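Local coordinates for 3-oxoacyl-[acyl-carrier-protein] synthase 3 (Pseudomonas aeruginosa, PDB 2X3E) that probably catalyses the first condensation of bacterial fatty acid synthesis, joining the acetyl group of acetyl-CoA to malonyl-ACP with release of CO2 and CoA, at residues A111-V116 against V282-P287; V271-I275 against L288-G293. The protein carries 1 engineered substitution. One frame throughout, in Å; residues are numbered along the deposited sequence.

Contact 1: A111-V116 against V282-P287; sequences AATGFV and VAASIP. Engineered in segment 111-116: A112 (natural residue Cys).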
ATOM      1  N   ALA A 111       1.298  -7.689  -4.827  1.00 13.99           N
ATOM      2  CA  ALA A 111       1.571  -9.110  -4.972  1.00 14.37           C
ATOM      3  C   ALA A 111       3.045  -9.375  -5.291  1.00 14.43           C
ATOM      4  O   ALA A 111       3.927  -8.816  -4.637  1.00 13.89           O
ATOM      5  CB  ALA A 111       0.642  -9.713  -6.039  1.00 14.72           C
ATOM      6  N   ALA A 112       3.311 -10.206  -6.293  1.00 14.54           N
ATOM      7  CA  ALA A 112       4.680 -10.586  -6.633  1.00 15.04           C
ATOM      8  C   ALA A 112       5.461  -9.448  -7.321  1.00 14.57           C
ATOM      9  O   ALA A 112       6.679  -9.554  -7.495  1.00 15.17           O
ATOM     10  CB  ALA A 112       4.678 -11.849  -7.496  1.00 15.54           C
ATOM     11  N   THR A 113       4.764  -8.374  -7.707  1.00 14.14           N
ATOM     12  CA  THR A 113       5.402  -7.156  -8.225  1.00 14.06           C
ATOM     13  C   THR A 113       5.611  -6.084  -7.141  1.00 13.82           C
ATOM     14  O   THR A 113       6.002  -4.957  -7.442  1.00 13.64           O
ATOM     15  CB  THR A 113       4.565  -6.542  -9.380  1.00 14.01           C
ATOM     16  OG1 THR A 113       4.018  -7.589 -10.194  1.00 15.00           O
ATOM     17  CG2 THR A 113       5.421  -5.610 -10.242  1.00 14.39           C
ATOM     18  N   GLY A 114       5.359  -6.441  -5.884  1.00 13.91           N
ATOM     19  CA  GLY A 114       5.427  -5.499  -4.772  1.00 13.41           C
ATOM     20  C   GLY A 114       6.760  -4.795  -4.585  1.00 13.26           C
ATOM     21  O   GLY A 114       6.788  -3.616  -4.258  1.00 13.07           O
ATOM     22  N   PHE A 115       7.864  -5.503  -4.782  1.00 13.19           N
ATOM     23  CA  PHE A 115       9.183  -4.892  -4.587  1.00 13.45           C
ATOM     24  C   PHE A 115       9.498  -3.848  -5.674  1.00 13.74           C
ATOM     25  O   PHE A 115      10.054  -2.776  -5.374  1.00 13.27           O
ATOM     26  CB  PHE A 115      10.273  -5.956  -4.512  1.00 13.67           C
ATOM     27  CG  PHE A 115      11.599  -5.424  -4.043  1.00 13.58           C
ATOM     28  CD1 PHE A 115      11.800  -5.121  -2.707  1.00 13.37           C
ATOM     29  CD2 PHE A 115      12.640  -5.217  -4.944  1.00 14.28           C
ATOM     30  CE1 PHE A 115      13.017  -4.619  -2.270  1.00 13.84           C
ATOM     31  CE2 PHE A 115      13.857  -4.721  -4.516  1.00 14.11           C
ATOM     32  CZ  PHE A 115      14.049  -4.424  -3.174  1.00 13.17           C
ATOM     33  N   VAL A 116       9.112  -4.142  -6.920  1.00 13.92           N
ATOM     34  CA  VAL A 116       9.295  -3.186  -8.021  1.00 13.71           C
ATOM     35  C   VAL A 116       8.424  -1.931  -7.843  1.00 13.64           C
ATOM     36  O   VAL A 116       8.924  -0.802  -7.974  1.00 13.50           O
ATOM     37  CB  VAL A 116       9.052  -3.838  -9.401  1.00 14.17           C
ATOM     38  CG1 VAL A 116       9.265  -2.828 -10.525  1.00 13.63           C
ATOM     39  CG2 VAL A 116       9.992  -5.029  -9.602  1.00 13.66           C
ATOM     40  N   VAL A 282       7.323 -14.404  -3.146  1.00 14.18           N
ATOM     41  CA  VAL A 282       6.449 -13.280  -3.543  1.00 13.90           C
ATOM     42  C   VAL A 282       7.188 -11.936  -3.430  1.00 13.45           C
ATOM     43  O   VAL A 282       8.226 -11.779  -4.070  1.00 13.94           O
ATOM     44  CB  VAL A 282       5.088 -13.323  -2.786  1.00 14.08           C
ATOM     45  CG1 VAL A 282       4.084 -12.357  -3.407  1.00 13.42           C
ATOM     46  CG2 VAL A 282       4.513 -14.723  -2.814  1.00 14.26           C
ATOM     47  N   ALA A 283       6.723 -10.982  -2.624  1.00 13.74           N
ATOM     48  CA  ALA A 283       7.355  -9.652  -2.607  1.00 13.45           C
ATOM     49  C   ALA A 283       8.833  -9.694  -2.171  1.00 13.38           C
ATOM     50  O   ALA A 283       9.619  -8.836  -2.566  1.00 13.49           O
ATOM     51  CB  ALA A 283       6.541  -8.655  -1.740  1.00 13.78           C
ATOM     52  N   ALA A 284       9.208 -10.705  -1.389  1.00 13.85           N
ATOM     53  CA  ALA A 284      10.597 -10.877  -0.937  1.00 13.82           C
ATOM     54  C   ALA A 284      11.557 -11.445  -1.996  1.00 13.92           C
ATOM     55  O   ALA A 284      12.777 -11.434  -1.791  1.00 13.92           O
ATOM     56  CB  ALA A 284      10.632 -11.765   0.306  1.00 14.14           C
ATOM     57  N   SER A 285      11.030 -11.936  -3.120  1.00 13.99           N
ATOM     58  CA  SER A 285      11.825 -12.785  -4.020  1.00 14.14           C
ATOM     59  C   SER A 285      13.024 -12.068  -4.636  1.00 14.08           C
ATOM     60  O   SER A 285      14.134 -12.613  -4.661  1.00 14.52           O
ATOM     61  CB  SER A 285      10.945 -13.398  -5.114  1.00 13.93           C
ATOM     62  OG  SER A 285      10.482 -12.423  -6.034  1.00 14.49           O
ATOM     63  N   ILE A 286      12.802 -10.848  -5.118  1.00 13.96           N
ATOM     64  CA  ILE A 286      13.871 -10.061  -5.735  1.00 13.68           C
ATOM     65  C   ILE A 286      14.972  -9.679  -4.728  1.00 13.88           C
ATOM     66  O   ILE A 286      16.142  -9.944  -4.978  1.00 14.10           O
ATOM     67  CB  ILE A 286      13.322  -8.811  -6.450  1.00 13.60           C
ATOM     68  CG1 ILE A 286      12.456  -9.233  -7.640  1.00 13.80           C
ATOM     69  CG2 ILE A 286      14.475  -7.910  -6.917  1.00 13.24           C
ATOM     70  CD1 ILE A 286      11.784  -8.063  -8.356  1.00 12.38           C
ATOM     71  N   PRO A 287      14.609  -9.095  -3.571  1.00 13.42           N
ATOM     72  CA  PRO A 287      15.722  -8.782  -2.657  1.00 13.89           C
ATOM     73  C   PRO A 287      16.399 -10.021  -2.029  1.00 13.90           C
ATOM     74  O   PRO A 287      17.592  -9.978  -1.718  1.00 14.32           O
ATOM     75  CB  PRO A 287      15.070  -7.886  -1.602  1.00 13.82           C
ATOM     76  CG  PRO A 287      13.605  -8.240  -1.647  1.00 13.30           C
ATOM     77  CD  PRO A 287      13.333  -8.533  -3.097  1.00 13.52           C
TER
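Two helix starts pack together here through apolar contacts and one CH-pi contact; no hydrogen bond crosses between 111-116 and 282-287. Begin at A112 and V282, whose CA atoms come within 4.5 Å. The V282 CG1 methyl rests on the A111-A112 peptide, 3.7 Å from both A111 C and A112 N, and 4.2 Å from A112 CB. Next is A283, a small bump for a small hollow: its CB lies 3.9 Å from A111 O and close by G114, where a CB would come as near as 3.3 Å to A283 CB, so the bare glycine lets the backbones close up. The two segments repeat one another, as expected of the duplicated halves of the thiolase fold, whose central helices meet between the sheets. A111 and V282 both have positive phi, a short 3-10 segment follows each, and G114 N to A111 O matches S285 N to V282 O, both 3.0 Å. A112, engineered from cysteine, holds the predicted nucleophile position; its side chain touches H250, and N280 OD1 accepts a bond from V282 N, so both other predicted catalytic residues border this junction. Further along, F115 is the large bump. Its CB passes 3.5 Å from A283 O, and P287 lies over one face of the ring, its CD 3.7 Å from the F115 ring centroid, 11° off the normal, in a CH-pi contact. I286 fills the space beside it, with CG2 3.8 Å from F115 CD2 and CD1 3.7 Å from V116 CG2.

Contact 2: V271-I275 against L288-G293; sequences VVSNI and LALAHG
This is a loop-on-helix contact in the C-terminal half of the thiolase fold, where the irregular segment 271-275 lies against central helix 285-295. V272 and S273 are extended (phi/psi -82/122 and -146/130); N274 turns at -130/22, just before helix 275-278. Residues 288-293 are regular helix, and the nearest CA atoms are S273 and A289, 5.7 Å apart. V272 and N274 point toward the helix while S273 points away, its OG bonded to Q251 OE1; backbone bonds from V272 to L247 tie the loop to strand 246-249. V272, chi1 t, places CG1 3.2 Å from A289 O and 4.2 Å from A289 CB; at G293 a CB would be only 3.5 Å from V272 CG1. N274, chi1 p, lies along the helix flank with OD1 3.6 Å from A289 CA; ND2 is 3.5 Å from L288 O, a contact and not a hydrogen bond. H292 (chi1 t, chi2 79°) turns a ring face to N274, whose CB sits 3.9 Å from the H292 ring centroid, 20° off its normal.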
ATOM      1  N   VAL A 271      20.969 -14.591 -15.135  1.00 19.07           N
ATOM      2  CA  VAL A 271      19.782 -14.509 -14.291  1.00 18.64           C
ATOM      3  C   VAL A 271      20.165 -14.912 -12.867  1.00 19.02           C
ATOM      4  O   VAL A 271      20.682 -16.014 -12.645  1.00 19.65           O
ATOM      5  CB  VAL A 271      18.641 -15.410 -14.809  1.00 18.61           C
ATOM      6  CG1 VAL A 271      17.419 -15.303 -13.899  1.00 18.28           C
ATOM      7  CG2 VAL A 271      18.285 -15.024 -16.245  1.00 18.65           C
ATOM      8  N   VAL A 272      19.930 -14.015 -11.916  1.00 18.87           N
ATOM      9  CA  VAL A 272      20.219 -14.275 -10.505  1.00 19.42           C
ATOM     10  C   VAL A 272      19.058 -15.074  -9.925  1.00 19.89           C
ATOM     11  O   VAL A 272      17.912 -14.620  -9.968  1.00 19.74           O
ATOM     12  CB  VAL A 272      20.394 -12.967  -9.700  1.00 19.12           C
ATOM     13  CG1 VAL A 272      20.737 -13.270  -8.232  1.00 19.34           C
ATOM     14  CG2 VAL A 272      21.463 -12.092 -10.331  1.00 19.72           C
ATOM     15  N   SER A 273      19.351 -16.261  -9.396  1.00 20.78           N
ATOM     16  CA  SER A 273      18.307 -17.171  -8.930  1.00 21.48           C
ATOM     17  C   SER A 273      18.715 -18.006  -7.714  1.00 21.65           C
ATOM     18  O   SER A 273      19.776 -18.636  -7.706  1.00 22.04           O
ATOM     19  CB  SER A 273      17.898 -18.110 -10.061  1.00 21.97           C
ATOM     20  OG  SER A 273      16.954 -19.069  -9.607  1.00 25.44           O
ATOM     21  N   ASN A 274      17.850 -18.009  -6.702  1.00 21.43           N
ATOM     22  CA  ASN A 274      17.979 -18.902  -5.552  1.00 21.95           C
ATOM     23  C   ASN A 274      16.680 -19.649  -5.253  1.00 21.95           C
ATOM     24  O   ASN A 274      16.483 -20.141  -4.144  1.00 22.40           O
ATOM     25  CB  ASN A 274      18.432 -18.118  -4.313  1.00 21.98           C
ATOM     26  CG  ASN A 274      17.431 -17.055  -3.888  1.00 22.29           C
ATOM     27  OD1 ASN A 274      16.641 -16.571  -4.692  1.00 21.72           O
ATOM     28  ND2 ASN A 274      17.472 -16.684  -2.616  1.00 24.18           N
ATOM     29  N   ILE A 275      15.808 -19.765  -6.253  1.00 21.71           N
ATOM     30  CA  ILE A 275      14.486 -20.371  -6.058  1.00 21.59           C
ATOM     31  C   ILE A 275      14.564 -21.821  -5.560  1.00 22.35           C
ATOM     32  O   ILE A 275      13.667 -22.293  -4.864  1.00 22.70           O
ATOM     33  CB  ILE A 275      13.624 -20.274  -7.349  1.00 21.58           C
ATOM     34  CG1 ILE A 275      12.143 -20.504  -7.022  1.00 21.81           C
ATOM     35  CG2 ILE A 275      14.130 -21.236  -8.431  1.00 21.61           C
ATOM     36  CD1 ILE A 275      11.231 -20.235  -8.179  1.00 22.75           C
ATOM     37  N   LEU A 288      15.671 -11.121  -1.865  1.00 13.78           N
ATOM     38  CA  LEU A 288      16.322 -12.359  -1.416  1.00 14.03           C
ATOM     39  C   LEU A 288      17.295 -12.870  -2.483  1.00 14.09           C
ATOM     40  O   LEU A 288      18.395 -13.327  -2.153  1.00 14.35           O
ATOM     41  CB  LEU A 288      15.308 -13.433  -1.044  1.00 14.14           C
ATOM     42  CG  LEU A 288      14.611 -13.230   0.302  1.00 14.74           C
ATOM     43  CD1 LEU A 288      13.424 -14.164   0.409  1.00 14.45           C
ATOM     44  CD2 LEU A 288      15.580 -13.449   1.455  1.00 13.86           C
ATOM     45  N   ALA A 289      16.909 -12.768  -3.756  1.00 14.00           N
ATOM     46  CA  ALA A 289      17.802 -13.145  -4.857  1.00 14.09           C
ATOM     47  C   ALA A 289      19.039 -12.239  -4.899  1.00 14.59           C
ATOM     48  O   ALA A 289      20.154 -12.722  -5.091  1.00 14.47           O
ATOM     49  CB  ALA A 289      17.057 -13.125  -6.213  1.00 13.95           C
ATOM     50  N   LEU A 290      18.837 -10.936  -4.710  1.00 14.48           N
ATOM     51  CA  LEU A 290      19.951  -9.998  -4.574  1.00 15.07           C
ATOM     52  C   LEU A 290      20.915 -10.398  -3.442  1.00 15.45           C
ATOM     53  O   LEU A 290      22.133 -10.382  -3.632  1.00 15.69           O
ATOM     54  CB  LEU A 290      19.443  -8.561  -4.360  1.00 14.92           C
ATOM     55  CG  LEU A 290      18.860  -7.843  -5.587  1.00 14.58           C
ATOM     56  CD1 LEU A 290      18.253  -6.494  -5.201  1.00 14.85           C
ATOM     57  CD2 LEU A 290      19.929  -7.656  -6.677  1.00 14.47           C
ATOM     58  N   ALA A 291      20.373 -10.750  -2.275  1.00 15.77           N
ATOM     59  CA  ALA A 291      21.204 -11.161  -1.138  1.00 16.46           C
ATOM     60  C   ALA A 291      22.025 -12.408  -1.482  1.00 17.36           C
ATOM     61  O   ALA A 291      23.196 -12.511  -1.121  1.00 17.47           O
ATOM     62  CB  ALA A 291      20.343 -11.402   0.109  1.00 16.53           C
ATOM     63  N   HIS A 292      21.406 -13.343  -2.198  1.00 17.68           N
ATOM     64  CA  HIS A 292      22.090 -14.535  -2.684  1.00 18.58           C
ATOM     65  C   HIS A 292      23.247 -14.172  -3.613  1.00 18.87           C
ATOM     66  O   HIS A 292      24.361 -14.671  -3.455  1.00 19.65           O
ATOM     67  CB  HIS A 292      21.095 -15.451  -3.403  1.00 18.78           C
ATOM     68  CG  HIS A 292      21.737 -16.566  -4.162  1.00 20.37           C
ATOM     69  ND1 HIS A 292      22.196 -17.715  -3.554  1.00 22.85           N
ATOM     70  CD2 HIS A 292      21.986 -16.714  -5.484  1.00 22.19           C
ATOM     71  CE1 HIS A 292      22.706 -18.520  -4.470  1.00 24.19           C
ATOM     72  NE2 HIS A 292      22.594 -17.935  -5.648  1.00 23.33           N
ATOM     73  N   GLY A 293      22.980 -13.299  -4.577  1.00 18.69           N
ATOM     74  CA  GLY A 293      24.019 -12.835  -5.498  1.00 19.09           C
ATOM     75  C   GLY A 293      25.183 -12.161  -4.796  1.00 19.69           C
ATOM     76  O   GLY A 293      26.342 -12.380  -5.144  1.00 19.97           O
TER

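How the contacts relate
Helix 285-295 serves both contacts: 282-287 leads into and begins it, and 288-293 continues without a break, so contact 1 works at its start and contact 2 on the turns that follow. The centres are 12 Å apart, with contact 1 about 2 Å from the centre of the chain and contact 2 about 11 Å out. Along the chain the order is 111-116, 271-275, 282-287, 288-293, so the pairings cross. Contact 1 joins the N-terminal and C-terminal halves at the predicted active site, containing A112 and adjoining H250 and N280; contact 2 stays within the C-terminal half. One helix thus meets the start of helix 114-127 with its own first turn and, further on, the loop running beside strand 246-249.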